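Long-range contacts in aminotransferase (Bacillus subtilis, PDB 6L1L), which is probably a pyridoxal-phosphate-dependent aminotransferase of class I, encoded in the operon that makes the dipeptide antibiotic bacilysin: residues 30-35 against 347-352; 35-40 against 366-371. All coordinates share one frame; numbering follows the deposited sequence.

Contacts 1 and 2 follow one piece of chain, and I35 belongs to both. In contact 1 this piece pairs with the start of strand 350-354. In contact 2 its continuation meets the end of strand 365-369. Strand 350-354 lies between strands 35-36 and 365-369 in the mixed sheet. The centres of the contacts are about 13 Å apart. L37 N of contact 2 lies 3.0 Å from V351 O of contact 1, a probable hydrogen bond that continues the pairing. Contact 1 is remote from the residues that bind the cofactor. Contact 2 reaches the cofactor pocket, because the side chain of R367 comes within about 5 Å of the bound pyridoxal phosphate.

Contact 1. Residues 30-35 against 347-352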
ATOM      1  N   THR B  30      26.306 -11.020 -19.527  1.00 41.99           N
ATOM      2  CA  THR B  30      26.101 -12.013 -20.578  1.00 37.80           C
ATOM      3  C   THR B  30      25.098 -12.995 -20.057  1.00 40.82           C
ATOM      4  O   THR B  30      24.061 -12.633 -19.535  1.00 41.14           O
ATOM      5  CB  THR B  30      27.426 -12.708 -20.961  1.00 47.36           C
ATOM      6  N   GLY B  31      25.402 -14.260 -20.153  1.00 40.64           N
ATOM      7  CA  GLY B  31      24.499 -15.223 -19.623  1.00 34.56           C
ATOM      8  C   GLY B  31      24.964 -15.777 -18.316  1.00 28.30           C
ATOM      9  O   GLY B  31      25.252 -16.973 -18.248  1.00 27.91           O
ATOM     10  N   ALA B  32      24.990 -14.953 -17.260  1.00 25.48           N
ATOM     11  CA  ALA B  32      25.308 -15.493 -15.929  1.00 22.86           C
ATOM     12  C   ALA B  32      24.139 -16.305 -15.395  1.00 19.53           C
ATOM     13  O   ALA B  32      22.984 -15.867 -15.499  1.00 20.10           O
ATOM     14  CB  ALA B  32      25.652 -14.371 -14.940  1.00 25.75           C
ATOM     15  N   HIS B  33      24.435 -17.479 -14.837  1.00 18.82           N
ATOM     16  CA  HIS B  33      23.471 -18.258 -14.111  1.00 19.80           C
ATOM     17  C   HIS B  33      23.791 -18.124 -12.622  1.00 19.17           C
ATOM     18  O   HIS B  33      24.828 -18.583 -12.185  1.00 18.71           O
ATOM     19  CB  HIS B  33      23.506 -19.738 -14.469  1.00 20.16           C
ATOM     20  CG  HIS B  33      22.587 -20.571 -13.631  1.00 21.19           C
ATOM     21  ND1 HIS B  33      23.025 -21.260 -12.532  1.00 23.15           N
ATOM     22  CD2 HIS B  33      21.256 -20.794 -13.696  1.00 22.74           C
ATOM     23  CE1 HIS B  33      22.018 -21.870 -11.940  1.00 23.96           C
ATOM     24  NE2 HIS B  33      20.925 -21.597 -12.629  1.00 24.26           N
ATOM     25  N   ILE B  34      22.864 -17.570 -11.871  1.00 20.05           N
ATOM     26  CA  ILE B  34      23.104 -17.206 -10.486  1.00 21.13           C
ATOM     27  C   ILE B  34      22.253 -17.996  -9.541  1.00 20.38           C
ATOM     28  O   ILE B  34      21.032 -18.188  -9.771  1.00 21.04           O
ATOM     29  CB  ILE B  34      22.974 -15.681 -10.304  1.00 22.20           C
ATOM     30  CG1 ILE B  34      24.191 -15.005 -10.931  1.00 24.25           C
ATOM     31  CG2 ILE B  34      22.912 -15.321  -8.816  1.00 22.87           C
ATOM     32  CD1 ILE B  34      23.851 -13.795 -11.760  1.00 26.41           C
ATOM     33  N   ILE B  35      22.875 -18.498  -8.484  1.00 18.67           N
ATOM     34  CA  ILE B  35      22.120 -19.070  -7.344  1.00 18.41           C
ATOM     35  C   ILE B  35      21.877 -17.974  -6.306  1.00 18.63           C
ATOM     36  O   ILE B  35      22.823 -17.466  -5.683  1.00 18.34           O
ATOM     37  CB  ILE B  35      22.810 -20.286  -6.803  1.00 19.57           C
ATOM     38  CG1 ILE B  35      22.773 -21.394  -7.848  1.00 21.72           C
ATOM     39  CG2 ILE B  35      22.133 -20.813  -5.544  1.00 17.48           C
ATOM     40  CD1 ILE B  35      23.760 -22.488  -7.587  1.00 22.11           C
ATOM     41  N   HIS B 347      32.472 -13.595  -8.679  1.00 34.00           N
ATOM     42  CA  HIS B 347      33.463 -14.670  -8.898  1.00 35.11           C
ATOM     43  C   HIS B 347      32.887 -16.064  -8.764  1.00 34.86           C
ATOM     44  O   HIS B 347      33.134 -16.907  -9.606  1.00 39.61           O
ATOM     45  CB  HIS B 347      34.699 -14.477  -8.011  1.00 39.37           C
ATOM     46  CG  HIS B 347      35.497 -13.249  -8.345  1.00 45.29           C
ATOM     47  ND1 HIS B 347      34.967 -11.977  -8.296  1.00 48.39           N
ATOM     48  CD2 HIS B 347      36.786 -13.097  -8.732  1.00 51.49           C
ATOM     49  CE1 HIS B 347      35.890 -11.093  -8.629  1.00 46.53           C
ATOM     50  NE2 HIS B 347      37.004 -11.747  -8.897  1.00 56.14           N
ATOM     51  N   ALA B 348      32.102 -16.320  -7.727  1.00 32.27           N
ATOM     52  CA  ALA B 348      31.217 -17.476  -7.717  1.00 26.05           C
ATOM     53  C   ALA B 348      30.033 -16.830  -8.346  1.00 28.46           C
ATOM     54  O   ALA B 348      30.076 -15.650  -8.626  1.00 40.22           O
ATOM     55  CB  ALA B 348      30.952 -17.987  -6.295  1.00 28.43           C
ATOM     56  N   HIS B 349      28.982 -17.488  -8.691  1.00 22.67           N
ATOM     57  CA  HIS B 349      27.874 -16.576  -9.159  1.00 25.04           C
ATOM     58  C   HIS B 349      26.727 -16.937  -8.236  1.00 20.35           C
ATOM     59  O   HIS B 349      25.832 -17.718  -8.557  1.00 23.07           O
ATOM     60  CB  HIS B 349      27.476 -16.687 -10.621  1.00 26.55           C
ATOM     61  CG  HIS B 349      28.365 -15.975 -11.597  1.00 28.87           C
ATOM     62  ND1 HIS B 349      28.070 -14.707 -12.088  1.00 42.74           N
ATOM     63  CD2 HIS B 349      29.412 -16.413 -12.318  1.00 42.15           C
ATOM     64  CE1 HIS B 349      28.942 -14.376 -13.022  1.00 39.35           C
ATOM     65  NE2 HIS B 349      29.763 -15.394 -13.186  1.00 43.35           N
ATOM     66  N   VAL B 350      26.871 -16.405  -7.033  1.00 19.24           N
ATOM     67  CA  VAL B 350      25.991 -16.727  -5.910  1.00 18.00           C
ATOM     68  C   VAL B 350      25.708 -15.437  -5.162  1.00 18.99           C
ATOM     69  O   VAL B 350      26.596 -14.594  -5.043  1.00 16.34           O
ATOM     70  CB  VAL B 350      26.588 -17.798  -4.962  1.00 18.78           C
ATOM     71  CG1 VAL B 350      26.793 -19.138  -5.632  1.00 18.45           C
ATOM     72  CG2 VAL B 350      27.842 -17.341  -4.263  1.00 19.64           C
ATOM     73  N   VAL B 351      24.460 -15.281  -4.684  1.00 18.22           N
ATOM     74  CA  VAL B 351      24.061 -14.128  -3.893  1.00 17.02           C
ATOM     75  C   VAL B 351      23.922 -14.518  -2.389  1.00 16.11           C
ATOM     76  O   VAL B 351      23.246 -15.464  -2.036  1.00 15.71           O
ATOM     77  CB  VAL B 351      22.719 -13.535  -4.349  1.00 17.75           C
ATOM     78  CG1 VAL B 351      22.318 -12.352  -3.448  1.00 18.22           C
ATOM     79  CG2 VAL B 351      22.769 -13.097  -5.816  1.00 16.78           C
ATOM     80  N   VAL B 352      24.540 -13.715  -1.547  1.00 16.91           N
ATOM     81  CA  VAL B 352      24.287 -13.695  -0.118  1.00 17.01           C
ATOM     82  C   VAL B 352      24.082 -12.262   0.262  1.00 17.11           C
ATOM     83  O   VAL B 352      24.491 -11.359  -0.451  1.00 15.44           O
ATOM     84  CB  VAL B 352      25.465 -14.321   0.699  1.00 16.24           C
ATOM     85  CG1 VAL B 352      25.705 -15.739   0.290  1.00 17.46           C
ATOM     86  CG2 VAL B 352      26.741 -13.523   0.583  1.00 18.26           C
TER
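H349 lies against A32, H33 and I34, where the chain coming from helix 15-28 joins the edge of the sheet. Its CB sits in a corner. One neighbour is the carbonyl of H33, with CB 3.6 Å from H33 O. The other is the branch of I34, with H349 CB 3.7 Å from I34 CG1. The first torsion puts CG anti to the carbonyl carbon of H349 (chi1 -80°), and the ring extends back along the segment toward A32. There ND1 and CE1 both meet the methyl of A32, and ND1 is 3.8 Å from A32 CB. The ring approaches these neighbours obliquely. ND1 also has a weak hydrogen bond to E26 of helix 15-28.

The second branch of I34 serves a different partner. CG2 is anti to the backbone N of I34 and touches V351, with I34 CG2 3.7 Å from V351 CG2. Both residues are buried.

Beyond H349 the backbones run parallel. I35 N donates to H349 O at 3.1 Å, and V351 N donates to I35 O at 2.9 Å. The two bonds bracket V350 and make I35 and V350 a parallel beta bridge. The side chains of this pair lie on one face of the sheet, against helix 374-385.

H33 points away, and its ND1 is hydrogen-bonded to R383 of that helix. The chemistry is therefore divided. Two backbone hydrogen bonds set the register, while apolar carbons and one imidazole pack against the incoming loop. This implies structural packing in the small domain, at its sheet edge.

Contact 2. Residues 35-40 against 366-371; sequences INLGQG and VRISMV
L37 and G38 bind the end of strand 365-369 through two successive carbonyls. S369 N donates to L37 O at 2.9 Å in a nearly straight bond (174° at the hydrogen). The next carbonyl is gripped from both faces of its plane. R367 NH2 reaches G38 O from one face at 3.0 Å, and S369 OG reaches G38 O from the opposite face at 2.9 Å. Neither donor lies in the carbonyl plane. The R367 chain bends at chi3 (67°), which brings its end nearer to G38 than its CB direction suggests.

The tight apolar part is L37. Its CD1 is 3.6 Å from I368 CG2, and its CD2 lies 3.4 Å from the backbone atom S369 O. Helix 374-385 adds F380 to this packing.

The other side is looser. V371 CG2 comes no nearer than 4.0 Å to Q39 O. Water 1 lies between N36 O and V371 O, with the contact to V371 O the weaker. Q39 points away at its CB, and its side chain packs on Y66 of the second subunit. N36 is exposed, but its OD1 accepts from G38 N in an Asx turn, which shapes the chain as it leaves the strand.

Water also joins the arginine to the loop: R367 NE donates to water 2, and water 3 accepts from both G40 N and R367 NH2. R367 NH1 is hydrogen-bonded to N178, which probably binds pyridoxal phosphate. The G38 carbonyl, the waters and N178 together hold the guanidinium near the cofactor. R367 probably corresponds to the arginine that receives the substrate carboxylate in class I aminotransferases.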
ATOM      1  N   ILE B  35      22.875 -18.498  -8.484  1.00 18.67           N
ATOM      2  CA  ILE B  35      22.120 -19.070  -7.344  1.00 18.41           C
ATOM      3  C   ILE B  35      21.877 -17.974  -6.306  1.00 18.63           C
ATOM      4  O   ILE B  35      22.823 -17.466  -5.683  1.00 18.34           O
ATOM      5  CB  ILE B  35      22.810 -20.286  -6.803  1.00 19.57           C
ATOM      6  CG1 ILE B  35      22.773 -21.394  -7.848  1.00 21.72           C
ATOM      7  CG2 ILE B  35      22.133 -20.813  -5.544  1.00 17.48           C
ATOM      8  CD1 ILE B  35      23.760 -22.488  -7.587  1.00 22.11           C
ATOM      9  N   ASN B  36      20.609 -17.579  -6.140  1.00 18.53           N
ATOM     10  CA  ASN B  36      20.289 -16.393  -5.335  1.00 17.43           C
ATOM     11  C   ASN B  36      19.847 -16.828  -3.934  1.00 18.02           C
ATOM     12  O   ASN B  36      18.682 -17.200  -3.734  1.00 20.41           O
ATOM     13  CB  ASN B  36      19.189 -15.596  -6.008  1.00 20.56           C
ATOM     14  CG  ASN B  36      18.997 -14.225  -5.403  1.00 22.82           C
ATOM     15  OD1 ASN B  36      19.287 -14.005  -4.239  1.00 25.54           O
ATOM     16  ND2 ASN B  36      18.507 -13.289  -6.196  1.00 23.85           N
ATOM     17  N   LEU B  37      20.736 -16.757  -2.954  1.00 16.14           N
ATOM     18  CA  LEU B  37      20.336 -17.045  -1.528  1.00 16.24           C
ATOM     19  C   LEU B  37      20.320 -15.748  -0.717  1.00 15.70           C
ATOM     20  O   LEU B  37      20.530 -15.762   0.477  1.00 16.57           O
ATOM     21  CB  LEU B  37      21.253 -18.056  -0.947  1.00 15.98           C
ATOM     22  CG  LEU B  37      21.351 -19.389  -1.665  1.00 15.86           C
ATOM     23  CD1 LEU B  37      22.202 -20.303  -0.789  1.00 17.99           C
ATOM     24  CD2 LEU B  37      19.996 -20.026  -1.992  1.00 16.59           C
ATOM     25  N   GLY B  38      20.042 -14.632  -1.396  1.00 17.59           N
ATOM     26  CA  GLY B  38      19.896 -13.340  -0.735  1.00 19.00           C
ATOM     27  C   GLY B  38      18.487 -13.092  -0.167  1.00 19.38           C
ATOM     28  O   GLY B  38      18.228 -13.350   0.983  1.00 23.18           O
ATOM     29  N   GLN B  39      17.613 -12.516  -0.972  1.00 24.24           N
ATOM     30  CA  GLN B  39      16.249 -12.266  -0.562  1.00 23.99           C
ATOM     31  C   GLN B  39      15.624 -13.551  -0.055  1.00 23.11           C
ATOM     32  O   GLN B  39      15.822 -14.647  -0.617  1.00 20.43           O
ATOM     33  CB  GLN B  39      15.464 -11.702  -1.724  1.00 26.33           C
ATOM     34  CG  GLN B  39      14.039 -11.312  -1.390  1.00 30.39           C
ATOM     35  CD  GLN B  39      13.304 -10.838  -2.637  1.00 33.65           C
ATOM     36  OE1 GLN B  39      13.237 -11.566  -3.645  1.00 33.74           O
ATOM     37  NE2 GLN B  39      12.743  -9.624  -2.583  1.00 34.82           N
ATOM     38  N   GLY B  40      14.858 -13.436   1.024  1.00 21.10           N
ATOM     39  CA  GLY B  40      14.248 -14.571   1.639  1.00 22.22           C
ATOM     40  C   GLY B  40      12.959 -14.876   0.924  1.00 21.63           C
ATOM     41  O   GLY B  40      11.878 -14.772   1.499  1.00 22.67           O
ATOM     42  N   VAL B 366      27.518 -12.461   6.935  1.00 19.36           N
ATOM     43  CA  VAL B 366      26.474 -12.477   5.886  1.00 19.68           C
ATOM     44  C   VAL B 366      25.307 -13.327   6.308  1.00 17.90           C
ATOM     45  O   VAL B 366      25.444 -14.246   7.100  1.00 17.88           O
ATOM     46  CB  VAL B 366      27.003 -13.000   4.517  1.00 19.69           C
ATOM     47  CG1 VAL B 366      28.006 -12.086   3.958  1.00 21.64           C
ATOM     48  CG2 VAL B 366      27.555 -14.423   4.625  1.00 21.87           C
ATOM     49  N   ARG B 367      24.140 -13.029   5.742  1.00 18.39           N
ATOM     50  CA  ARG B 367      22.945 -13.814   5.933  1.00 15.58           C
ATOM     51  C   ARG B 367      22.703 -14.640   4.639  1.00 15.38           C
ATOM     52  O   ARG B 367      22.761 -14.096   3.498  1.00 14.66           O
ATOM     53  CB  ARG B 367      21.751 -12.869   6.266  1.00 17.28           C
ATOM     54  CG  ARG B 367      20.489 -13.572   6.718  1.00 16.89           C
ATOM     55  CD  ARG B 367      19.249 -12.715   6.494  1.00 16.83           C
ATOM     56  NE  ARG B 367      18.928 -12.475   5.101  1.00 15.72           N
ATOM     57  CZ  ARG B 367      17.847 -11.824   4.683  1.00 17.59           C
ATOM     58  NH1 ARG B 367      17.005 -11.294   5.554  1.00 17.74           N
ATOM     59  NH2 ARG B 367      17.611 -11.665   3.390  1.00 19.32           N
ATOM     60  N   ILE B 368      22.481 -15.919   4.800  1.00 16.46           N
ATOM     61  CA  ILE B 368      22.230 -16.841   3.684  1.00 18.82           C
ATOM     62  C   ILE B 368      20.874 -17.505   3.875  1.00 19.45           C
ATOM     63  O   ILE B 368      20.646 -18.153   4.915  1.00 23.92           O
ATOM     64  CB  ILE B 368      23.331 -17.922   3.583  1.00 20.18           C
ATOM     65  CG1 ILE B 368      24.697 -17.300   3.769  1.00 21.82           C
ATOM     66  CG2 ILE B 368      23.243 -18.692   2.260  1.00 21.26           C
ATOM     67  CD1 ILE B 368      25.825 -18.290   3.902  1.00 23.20           C
ATOM     68  N   SER B 369      19.960 -17.375   2.877  1.00 18.79           N
ATOM     69  CA  SER B 369      18.620 -17.966   2.998  1.00 19.22           C
ATOM     70  C   SER B 369      18.548 -19.363   2.362  1.00 18.91           C
ATOM     71  O   SER B 369      19.043 -19.598   1.262  1.00 18.34           O
ATOM     72  CB  SER B 369      17.558 -17.070   2.351  1.00 18.19           C
ATOM     73  OG  SER B 369      17.800 -15.723   2.656  1.00 23.10           O
ATOM     74  N   MET B 370      17.945 -20.288   3.074  1.00 21.71           N
ATOM     75  CA  MET B 370      17.801 -21.670   2.625  1.00 21.28           C
ATOM     76  C   MET B 370      16.588 -21.848   1.734  1.00 21.85           C
ATOM     77  O   MET B 370      15.705 -22.647   2.018  1.00 23.75           O
ATOM     78  CB  MET B 370      17.719 -22.583   3.831  1.00 21.42           C
ATOM     79  CG  MET B 370      18.955 -22.546   4.731  1.00 23.50           C
ATOM     80  SD  MET B 370      20.455 -23.126   3.943  1.00 23.10           S
ATOM     81  CE  MET B 370      21.159 -21.587   3.468  1.00 18.88           C
ATOM     82  N   VAL B 371      16.585 -21.146   0.608  1.00 21.02           N
ATOM     83  CA  VAL B 371      15.386 -21.089  -0.230  1.00 23.97           C
ATOM     84  C   VAL B 371      15.661 -21.734  -1.606  1.00 27.78           C
ATOM     85  O   VAL B 371      15.134 -21.293  -2.632  1.00 26.61           O
ATOM     86  CB  VAL B 371      14.813 -19.663  -0.362  1.00 23.07           C
ATOM     87  CG1 VAL B 371      14.171 -19.204   0.971  1.00 20.67           C
ATOM     88  CG2 VAL B 371      15.872 -18.675  -0.842  1.00 22.20           C
TER
HETATM   89  O   HOH W   1      17.037 -19.470  -4.850  1.00 39.88           O
HETATM   90  O   HOH W   2      20.189 -13.928   2.995  1.00 18.08           O
HETATM   91  O   HOH W   3      14.980 -11.047   2.523  1.00 26.84           O